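Local coordinates for protein SusD homolog (Bacteroides thetaiotaomicron VPI-5482, PDB 3FDH) that probably binds glycans at the outer membrane as a member of the SusD/RagB family of cell-surface lipoproteins, at residues I41-I49 with Q58-P69; Y255-A263 with T314-Y324. All coordinates share one frame; numbering follows the deposited sequence.

Interaction 1 of 2, residues I41-I49 with Q58-P69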
loop_
_atom_site.group_PDB
_atom_site.type_symbol
_atom_site.label_atom_id
_atom_site.label_comp_id
_atom_site.label_asym_id
_atom_site.label_seq_id
_atom_site.Cartn_x
_atom_site.Cartn_y
_atom_site.Cartn_z
ATOM N N ILE A 41 1.704 7.154 5.668
ATOM C CA ILE A 41 1.966 5.728 5.932
ATOM C C ILE A 41 2.775 5.160 4.767
ATOM O O ILE A 41 3.781 4.470 4.956
ATOM C CB ILE A 41 0.671 4.909 6.099
ATOM C CG1 ILE A 41 -0.086 5.339 7.361
ATOM C CG2 ILE A 41 0.979 3.413 6.225
ATOM C CD1 ILE A 41 0.711 5.259 8.590
ATOM N N ASN A 42 2.343 5.525 3.566
ATOM C CA ASN A 42 2.927 5.045 2.297
ATOM C C ASN A 42 4.280 5.698 2.051
ATOM O O ASN A 42 5.227 5.076 1.555
ATOM C CB ASN A 42 2.021 5.338 1.097
ATOM C CG ASN A 42 2.578 4.813 -0.236
ATOM O OD1 ASN A 42 2.582 3.593 -0.475
ATOM N ND2 ASN A 42 2.931 5.736 -1.170
ATOM N N THR A 43 4.337 6.971 2.417
ATOM C CA THR A 43 5.552 7.753 2.234
ATOM C C THR A 43 6.731 7.146 2.994
ATOM O O THR A 43 7.833 6.924 2.439
ATOM C CB THR A 43 5.280 9.239 2.569
ATOM O OG1 THR A 43 4.311 9.722 1.588
ATOM C CG2 THR A 43 6.610 10.063 2.509
ATOM N N TYR A 44 6.481 6.857 4.261
ATOM C CA TYR A 44 7.511 6.282 5.134
ATOM C C TYR A 44 7.794 4.839 4.769
ATOM O O TYR A 44 8.946 4.397 4.739
ATOM C CB TYR A 44 7.165 6.480 6.608
ATOM C CG TYR A 44 7.364 7.887 7.094
ATOM C CD1 TYR A 44 6.513 8.932 6.687
ATOM C CD2 TYR A 44 8.375 8.196 7.988
ATOM C CE1 TYR A 44 6.692 10.247 7.168
ATOM C CE2 TYR A 44 8.581 9.510 8.463
ATOM C CZ TYR A 44 7.729 10.525 8.063
ATOM O OH TYR A 44 7.952 11.797 8.564
ATOM N N ALA A 45 6.749 4.076 4.487
ATOM C CA ALA A 45 6.939 2.701 4.022
ATOM C C ALA A 45 7.899 2.633 2.847
ATOM O O ALA A 45 8.750 1.738 2.732
ATOM C CB ALA A 45 5.575 2.071 3.654
ATOM N N SER A 46 7.764 3.596 1.954
ATOM C CA SER A 46 8.611 3.662 0.760
ATOM C C SER A 46 10.078 3.644 1.120
ATOM O O SER A 46 10.895 2.976 0.485
ATOM C CB SER A 46 8.323 4.917 -0.072
ATOM O OG SER A 46 7.012 4.958 -0.563
ATOM N N SER A 47 10.390 4.361 2.191
ATOM C CA SER A 47 11.749 4.415 2.698
ATOM C C SER A 47 12.088 3.102 3.427
ATOM O O SER A 47 13.099 2.478 3.200
ATOM C CB SER A 47 11.926 5.567 3.703
ATOM O OG SER A 47 13.135 5.441 4.407
ATOM N N TYR A 48 11.200 2.653 4.296
ATOM C CA TYR A 48 11.533 1.484 5.105
ATOM C C TYR A 48 11.873 0.238 4.275
ATOM O O TYR A 48 12.809 -0.493 4.622
ATOM C CB TYR A 48 10.475 1.192 6.153
ATOM C CG TYR A 48 10.177 2.297 7.117
ATOM C CD1 TYR A 48 11.132 3.243 7.449
ATOM C CD2 TYR A 48 8.977 2.313 7.817
ATOM C CE1 TYR A 48 10.867 4.199 8.396
ATOM C CE2 TYR A 48 8.706 3.276 8.750
ATOM C CZ TYR A 48 9.671 4.209 9.062
ATOM O OH TYR A 48 9.440 5.177 10.041
ATOM N N ILE A 49 11.138 -0.003 3.191
ATOM C CA ILE A 49 11.362 -1.179 2.318
ATOM C C ILE A 49 12.057 -0.839 1.010
ATOM O O ILE A 49 12.060 -1.579 0.032
ATOM C CB ILE A 49 10.133 -2.110 2.167
ATOM C CG1 ILE A 49 8.855 -1.361 1.842
ATOM C CG2 ILE A 49 9.953 -2.839 3.518
ATOM C CD1 ILE A 49 8.845 -0.674 0.547
ATOM N N GLN A 58 12.220 15.477 7.514
ATOM C CA GLN A 58 11.712 14.329 8.267
ATOM C C GLN A 58 12.019 12.965 7.664
ATOM O O GLN A 58 12.436 12.049 8.380
ATOM C CB GLN A 58 10.216 14.438 8.557
ATOM C CG GLN A 58 9.951 15.462 9.633
ATOM C CD GLN A 58 8.465 15.582 10.009
ATOM O OE1 GLN A 58 7.827 16.592 9.658
ATOM N NE2 GLN A 58 7.897 14.545 10.698
ATOM N N LEU A 59 11.806 12.832 6.375
ATOM C CA LEU A 59 12.033 11.545 5.695
ATOM C C LEU A 59 13.536 11.192 5.693
ATOM O O LEU A 59 13.903 10.016 5.632
ATOM C CB LEU A 59 11.425 11.535 4.286
ATOM C CG LEU A 59 11.115 10.157 3.702
ATOM C CD1 LEU A 59 10.114 9.397 4.586
ATOM C CD2 LEU A 59 10.588 10.311 2.290
ATOM N N TYR A 60 14.374 12.211 5.794
ATOM C CA TYR A 60 15.835 11.986 5.857
ATOM C C TYR A 60 16.140 11.298 7.176
ATOM O O TYR A 60 16.874 10.288 7.218
ATOM C CB TYR A 60 16.651 13.277 5.732
ATOM C CG TYR A 60 18.087 13.075 6.171
ATOM C CD1 TYR A 60 19.017 12.501 5.324
ATOM C CD2 TYR A 60 18.486 13.394 7.450
ATOM C CE1 TYR A 60 20.328 12.277 5.732
ATOM C CE2 TYR A 60 19.793 13.180 7.872
ATOM C CZ TYR A 60 20.693 12.589 7.012
ATOM O OH TYR A 60 21.971 12.359 7.418
ATOM N N TYR A 61 15.508 11.810 8.222
ATOM C CA TYR A 61 15.709 11.294 9.612
ATOM C C TYR A 61 15.109 9.895 9.789
ATOM O O TYR A 61 15.578 9.060 10.582
ATOM C CB TYR A 61 15.282 12.307 10.687
ATOM C CG TYR A 61 16.243 13.501 10.639
ATOM C CD1 TYR A 61 17.568 13.351 11.026
ATOM C CD2 TYR A 61 15.851 14.714 10.120
ATOM C CE1 TYR A 61 18.485 14.406 10.928
ATOM C CE2 TYR A 61 16.748 15.775 10.008
ATOM C CZ TYR A 61 18.065 15.613 10.401
ATOM O OH TYR A 61 18.935 16.682 10.292
ATOM N N ALA A 62 14.101 9.628 8.991
ATOM C CA ALA A 62 13.487 8.286 8.947
ATOM C C ALA A 62 14.477 7.351 8.245
ATOM O O ALA A 62 14.747 6.234 8.675
ATOM C CB ALA A 62 12.120 8.296 8.215
ATOM N N GLU A 63 15.043 7.833 7.148
ATOM C CA GLU A 63 15.982 7.045 6.381
ATOM C C GLU A 63 17.214 6.589 7.177
ATOM O O GLU A 63 17.681 5.455 7.053
ATOM C CB GLU A 63 16.420 7.863 5.152
ATOM C CG GLU A 63 17.293 7.067 4.132
ATOM C CD GLU A 63 16.546 5.924 3.441
ATOM O OE1 GLU A 63 15.354 6.105 3.058
ATOM O OE2 GLU A 63 17.189 4.869 3.217
ATOM N N VAL A 64 17.739 7.489 7.996
ATOM C CA VAL A 64 18.968 7.226 8.747
ATOM C C VAL A 64 18.628 6.707 10.111
ATOM O O VAL A 64 19.457 6.470 10.948
ATOM C CB VAL A 64 19.915 8.440 8.798
ATOM C CG1 VAL A 64 20.405 8.776 7.372
ATOM C CG2 VAL A 64 19.283 9.666 9.574
ATOM N N ARG A 65 17.342 6.565 10.315
ATOM C CA ARG A 65 16.775 6.039 11.570
ATOM C C ARG A 65 17.174 6.815 12.780
ATOM O O ARG A 65 17.556 6.223 13.800
ATOM C CB ARG A 65 17.177 4.586 11.775
ATOM C CG ARG A 65 16.843 3.669 10.649
ATOM C CD ARG A 65 15.364 3.528 10.366
ATOM N NE ARG A 65 15.249 2.403 9.467
ATOM C CZ ARG A 65 15.062 2.468 8.158
ATOM N NH1 ARG A 65 14.800 3.617 7.542
ATOM N NH2 ARG A 65 15.063 1.349 7.475
ATOM N N GLU A 66 17.112 8.138 12.688
ATOM C CA GLU A 66 17.409 8.981 13.845
ATOM C C GLU A 66 16.135 9.601 14.427
ATOM O O GLU A 66 15.626 10.602 13.934
ATOM C CB GLU A 66 18.498 10.009 13.487
ATOM C CG GLU A 66 19.765 9.283 12.926
ATOM C CD GLU A 66 20.896 10.184 12.365
ATOM O OE1 GLU A 66 20.777 11.431 12.366
ATOM O OE2 GLU A 66 21.926 9.600 11.912
ATOM N N ASN A 67 15.634 8.977 15.493
ATOM C CA ASN A 67 14.440 9.443 16.228
ATOM C C ASN A 67 13.109 9.319 15.520
ATOM O O ASN A 67 12.109 8.867 16.082
ATOM C CB ASN A 67 14.618 10.914 16.535
ATOM C CG ASN A 67 15.779 11.163 17.479
ATOM O OD1 ASN A 67 16.035 10.364 18.363
ATOM N ND2 ASN A 67 16.500 12.262 17.272
ATOM N N GLU A 68 13.115 9.764 14.280
ATOM C CA GLU A 68 11.894 9.865 13.489
ATOM C C GLU A 68 11.013 8.598 13.457
ATOM O O GLU A 68 9.794 8.677 13.587
ATOM C CB GLU A 68 12.230 10.291 12.050
ATOM C CG GLU A 68 11.047 10.637 11.149
ATOM C CD GLU A 68 10.379 11.944 11.488
ATOM O OE1 GLU A 68 10.899 12.715 12.316
ATOM O OE2 GLU A 68 9.318 12.230 10.874
ATOM N N PRO A 69 11.622 7.425 13.285
ATOM C CA PRO A 69 10.752 6.257 13.175
ATOM C C PRO A 69 10.069 5.792 14.422
ATOM O O PRO A 69 9.136 4.995 14.331
ATOM C CB PRO A 69 11.684 5.147 12.649
ATOM C CG PRO A 69 12.948 5.861 12.182
ATOM C CD PRO A 69 13.016 7.140 12.928
HETATM O O HOH W 1 5.366 13.150 9.916
HETATM O O HOH W 2 15.518 3.049 4.614
HETATM O O HOH W 3 8.087 3.715 12.240
HETATM O O HOH W 4 15.436 -0.417 4.955
#
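Y44 reaches from helix 40-48 across to L59, A62 and E68. CG is anti to the carbonyl carbon (chi1 -74°), and from a CB that points past helix 57-63 the ring end swings in toward it. In the conformer described here, one of two modelled, CD1 of L59 sits over the middle of the ring in a tentative CH-pi contact. Further out, CE2 of Y44 lies 3.7 Å from CB of A62, and CG of E68 comes up in the ring plane at the edge. At the tip, the Y44 hydroxyl donates to OE2 of E68 over 2.7 Å, meeting the anti side of a carboxylate nearly coplanar with the ring. The syn lone pair of that oxygen takes NE2 of Q58, also at 2.7 Å, so two donors hold it. A phenylalanine in place of Y44 would probably deprive OE2 of E68 of one of these donors and leave the carboxylate held less firmly.

The axes of segments 41-48 and 58-63 approach to 9.8 Å and cross at -40°; strand 52-54 lies in the connection, and a Schellman motif with R65 at positive phi ends the second helix. S47 OG donates to OE1 of E63 at 2.7 Å from above the carboxylate plane; G54 N binds the same oxygen. NH1 of R65 bonds the carbonyl oxygen of A62 in the guanidinium plane, while the edge of the Y48 ring approaches the guanidinium face, CD1 to NH1 3.7 Å.

Interaction 2 of 2, residues Y255-A263 with T314-Y324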
loop_
_atom_site.group_PDB
_atom_site.type_symbol
_atom_site.label_atom_id
_atom_site.label_comp_id
_atom_site.label_asym_id
_atom_site.label_seq_id
_atom_site.Cartn_x
_atom_site.Cartn_y
_atom_site.Cartn_z
ATOM N N TYR A 255 6.233 14.671 -2.947
ATOM C CA TYR A 255 7.448 15.128 -3.641
ATOM C C TYR A 255 7.326 16.585 -4.078
ATOM O O TYR A 255 8.283 17.351 -4.105
ATOM C CB TYR A 255 7.801 14.239 -4.852
ATOM C CG TYR A 255 9.138 14.648 -5.424
ATOM C CD1 TYR A 255 10.327 14.205 -4.854
ATOM C CD2 TYR A 255 9.216 15.474 -6.539
ATOM C CE1 TYR A 255 11.554 14.611 -5.335
ATOM C CE2 TYR A 255 10.432 15.901 -7.019
ATOM C CZ TYR A 255 11.601 15.470 -6.415
ATOM O OH TYR A 255 12.803 15.898 -6.936
ATOM N N ASN A 256 6.106 16.955 -4.411
ATOM C CA ASN A 256 5.829 18.292 -4.914
ATOM C C ASN A 256 6.004 19.281 -3.795
ATOM O O ASN A 256 6.456 20.400 -4.014
ATOM C CB ASN A 256 4.421 18.355 -5.466
ATOM C CG ASN A 256 4.051 19.714 -5.964
ATOM O OD1 ASN A 256 3.210 20.387 -5.347
ATOM N ND2 ASN A 256 4.669 20.147 -7.080
ATOM N N SER A 257 5.670 18.834 -2.587
ATOM C CA SER A 257 5.719 19.665 -1.371
ATOM C C SER A 257 7.035 19.631 -0.614
ATOM O O SER A 257 7.407 20.619 0.023
ATOM C CB SER A 257 4.639 19.246 -0.373
ATOM O OG SER A 257 3.365 19.630 -0.871
ATOM N N ARG A 258 7.713 18.494 -0.689
ATOM C CA ARG A 258 8.916 18.230 0.109
ATOM C C ARG A 258 10.176 17.859 -0.641
ATOM O O ARG A 258 11.269 17.934 -0.084
ATOM C CB ARG A 258 8.615 17.106 1.112
ATOM C CG ARG A 258 7.411 17.389 1.958
ATOM C CD ARG A 258 7.701 18.568 2.838
ATOM N NE ARG A 258 6.481 19.278 3.191
ATOM C CZ ARG A 258 6.460 20.564 3.526
ATOM N NH1 ARG A 258 7.612 21.276 3.549
ATOM N NH2 ARG A 258 5.301 21.135 3.830
ATOM N N ALA A 259 10.033 17.482 -1.896
ATOM C CA ALA A 259 11.159 17.055 -2.724
ATOM C C ALA A 259 12.036 16.109 -1.904
ATOM O O ALA A 259 13.252 16.138 -1.974
ATOM C CB ALA A 259 11.970 18.274 -3.208
ATOM N N GLY A 260 11.392 15.213 -1.172
ATOM C CA GLY A 260 12.085 14.411 -0.165
ATOM C C GLY A 260 12.521 13.006 -0.428
ATOM O O GLY A 260 13.004 12.327 0.472
ATOM N N PHE A 261 12.351 12.587 -1.662
ATOM C CA PHE A 261 12.765 11.257 -2.137
ATOM C C PHE A 261 13.889 11.328 -3.167
ATOM O O PHE A 261 13.979 12.238 -3.971
ATOM C CB PHE A 261 11.643 10.526 -2.871
ATOM C CG PHE A 261 10.507 10.037 -2.008
ATOM C CD1 PHE A 261 10.722 9.379 -0.826
ATOM C CD2 PHE A 261 9.215 10.164 -2.469
ATOM C CE1 PHE A 261 9.657 8.901 -0.102
ATOM C CE2 PHE A 261 8.156 9.673 -1.762
ATOM C CZ PHE A 261 8.374 9.042 -0.587
ATOM N N GLY A 262 14.729 10.315 -3.086
ATOM C CA GLY A 262 15.831 10.047 -3.991
ATOM C C GLY A 262 15.741 8.602 -4.486
ATOM O O GLY A 262 15.189 7.727 -3.839
ATOM N N ALA A 263 16.224 8.386 -5.697
ATOM C CA ALA A 263 16.186 7.063 -6.326
ATOM C C ALA A 263 16.921 6.044 -5.442
ATOM O O ALA A 263 18.041 6.282 -5.000
ATOM C CB ALA A 263 16.850 7.140 -7.699
ATOM N N THR A 314 17.775 18.183 -1.345
ATOM C CA THR A 314 16.594 18.017 -2.172
ATOM C C THR A 314 16.965 18.161 -3.635
ATOM O O THR A 314 16.117 18.070 -4.516
ATOM C CB THR A 314 15.476 19.030 -1.845
ATOM O OG1 THR A 314 15.982 20.363 -1.993
ATOM C CG2 THR A 314 14.939 18.818 -0.411
ATOM N N SER A 315 18.249 18.374 -3.875
ATOM C CA SER A 315 18.743 18.588 -5.231
ATOM C C SER A 315 19.830 17.634 -5.728
ATOM O O SER A 315 20.005 17.464 -6.928
ATOM C CB SER A 315 19.271 20.020 -5.371
ATOM O OG SER A 315 20.284 20.319 -4.435
ATOM N N LYS A 316 20.528 16.979 -4.826
ATOM C CA LYS A 316 21.657 16.128 -5.232
ATOM C C LYS A 316 21.346 14.854 -6.026
ATOM O O LYS A 316 22.016 14.486 -7.014
ATOM C CB LYS A 316 22.456 15.731 -4.011
ATOM C CG LYS A 316 23.670 14.873 -4.315
ATOM C CD LYS A 316 24.347 14.439 -3.038
ATOM C CE LYS A 316 25.557 13.549 -3.296
ATOM N NZ LYS A 316 26.586 14.210 -4.159
ATOM N N TYR A 317 20.353 14.150 -5.545
ATOM C CA TYR A 317 20.016 12.816 -6.066
ATOM C C TYR A 317 18.902 12.782 -7.081
ATOM O O TYR A 317 17.941 13.550 -7.050
ATOM C CB TYR A 317 19.648 11.873 -4.905
ATOM C CG TYR A 317 20.731 11.740 -3.855
ATOM C CD1 TYR A 317 21.874 10.970 -4.108
ATOM C CD2 TYR A 317 20.651 12.419 -2.625
ATOM C CE1 TYR A 317 22.875 10.863 -3.183
ATOM C CE2 TYR A 317 21.675 12.314 -1.685
ATOM C CZ TYR A 317 22.781 11.527 -1.970
ATOM O OH TYR A 317 23.821 11.419 -1.061
ATOM N N GLY A 318 19.071 11.818 -7.957
ATOM C CA GLY A 318 18.108 11.476 -8.981
ATOM C C GLY A 318 16.875 10.918 -8.320
ATOM O O GLY A 318 16.815 10.772 -7.095
ATOM N N ILE A 319 15.897 10.573 -9.145
ATOM C CA ILE A 319 14.604 10.179 -8.636
ATOM C C ILE A 319 13.941 9.094 -9.450
ATOM O O ILE A 319 14.348 8.819 -10.546
ATOM C CB ILE A 319 13.622 11.398 -8.670
ATOM C CG1 ILE A 319 13.587 12.002 -10.082
ATOM C CG2 ILE A 319 13.987 12.455 -7.568
ATOM C CD1 ILE A 319 12.522 13.048 -10.376
ATOM N N SER A 320 12.921 8.466 -8.852
ATOM C CA SER A 320 12.059 7.581 -9.622
ATOM C C SER A 320 11.112 8.470 -10.451
ATOM O O SER A 320 10.737 9.564 -10.033
ATOM C CB SER A 320 11.249 6.620 -8.744
ATOM O OG SER A 320 10.228 7.291 -8.010
ATOM N N ALA A 321 10.707 7.973 -11.610
ATOM C CA ALA A 321 9.775 8.687 -12.501
ATOM C C ALA A 321 8.435 8.955 -11.789
ATOM O O ALA A 321 7.707 9.925 -12.050
ATOM C CB ALA A 321 9.545 7.857 -13.788
ATOM N N PHE A 322 8.190 8.086 -10.827
ATOM C CA PHE A 322 6.912 8.023 -10.098
ATOM C C PHE A 322 6.557 9.282 -9.285
ATOM O O PHE A 322 5.383 9.583 -9.063
ATOM C CB PHE A 322 6.868 6.795 -9.190
ATOM C CG PHE A 322 6.956 5.503 -9.947
ATOM C CD1 PHE A 322 5.945 5.135 -10.818
ATOM C CD2 PHE A 322 8.098 4.710 -9.847
ATOM C CE1 PHE A 322 6.037 3.963 -11.519
ATOM C CE2 PHE A 322 8.211 3.555 -10.550
ATOM C CZ PHE A 322 7.173 3.170 -11.406
ATOM N N VAL A 323 7.580 10.030 -8.892
ATOM C CA VAL A 323 7.353 11.227 -8.092
ATOM C C VAL A 323 6.653 12.325 -8.918
ATOM O O VAL A 323 6.131 13.281 -8.365
ATOM C CB VAL A 323 8.663 11.751 -7.414
ATOM C CG1 VAL A 323 9.359 10.626 -6.531
ATOM C CG2 VAL A 323 9.627 12.384 -8.447
ATOM N N TYR A 324 6.639 12.186 -10.250
ATOM C CA TYR A 324 5.983 13.156 -11.149
ATOM C C TYR A 324 4.674 12.658 -11.770
ATOM O O TYR A 324 4.129 13.251 -12.712
ATOM C CB TYR A 324 6.964 13.630 -12.235
ATOM C CG TYR A 324 7.889 14.705 -11.697
ATOM C CD1 TYR A 324 7.417 15.985 -11.451
ATOM C CD2 TYR A 324 9.218 14.437 -11.419
ATOM C CE1 TYR A 324 8.251 16.956 -10.933
ATOM C CE2 TYR A 324 10.046 15.392 -10.878
ATOM C CZ TYR A 324 9.556 16.645 -10.630
ATOM O OH TYR A 324 10.411 17.616 -10.131
HETATM O O HOH W 5 14.946 15.764 -5.330
HETATM O O HOH W 6 16.229 13.486 -4.936
#
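The carbonyl oxygen of G318 accepts the amide of A263, N to O 2.8 Å, with the N-H pointing well at it (161°) but arriving from above the carbonyl plane. CA of G262 adds a CA-H...O contact to the same oxygen at 3.3 Å. Nearby, a single water donates to both F261 O and Y317 O, tying the two backbones together a second time.

Hydrophobic packing centres on Y255. Its first torsion (chi1 -173°, CG trans to N) carries the ring out toward V323, between two layers: CA of A259, just past the end of the same helix, lies against one face toward the rim, and CG2 of V323 stands over the centre of the other, 3.7 Å from the centroid. Y324 meets it in an offset edge-to-face pair, the edge of Y255 toward the face of Y324, with planes at 69°; the Y324 hydroxyl bonds R292. The Y255 hydroxyl shares a water with the carbonyl of T314 and has CG2 of I319 3.7 Å away. The other methyl of V323, CG1, packs on CD2 of F261 at 4.1 Å.

At positive phi beyond the helix, A259 has a carbonyl oxygen that is buried without a polar partner, T314 CG2 lying 3.5 Å from it. The contact brings together strands 261-263 and 319-320, each from a different two-stranded antiparallel sheet, short strands in a mainly helical chain of the SusD family, which belongs to the TPR clan.

Interaction 1 and interaction 2 have centres about 14 Å apart and meet at the ring of F261. Its CE1 lies 3.7 Å from the carbonyl oxygen of T43, and its CZ 4.2 Å from CB of S46; a still closer approach of L59 CD2 to this ring is doubtful, since L59 has two conformers. F254 and F251 of helix 250-258 also pack on F261, extending the apolar layer toward T43, L59 and S46. Strand 52-54, which follows helix 40-48, pairs antiparallel with strand 261-263, and its E52 bonds the hydroxyl of S320, so interaction 2 is joined to the connection between the helices of interaction 1.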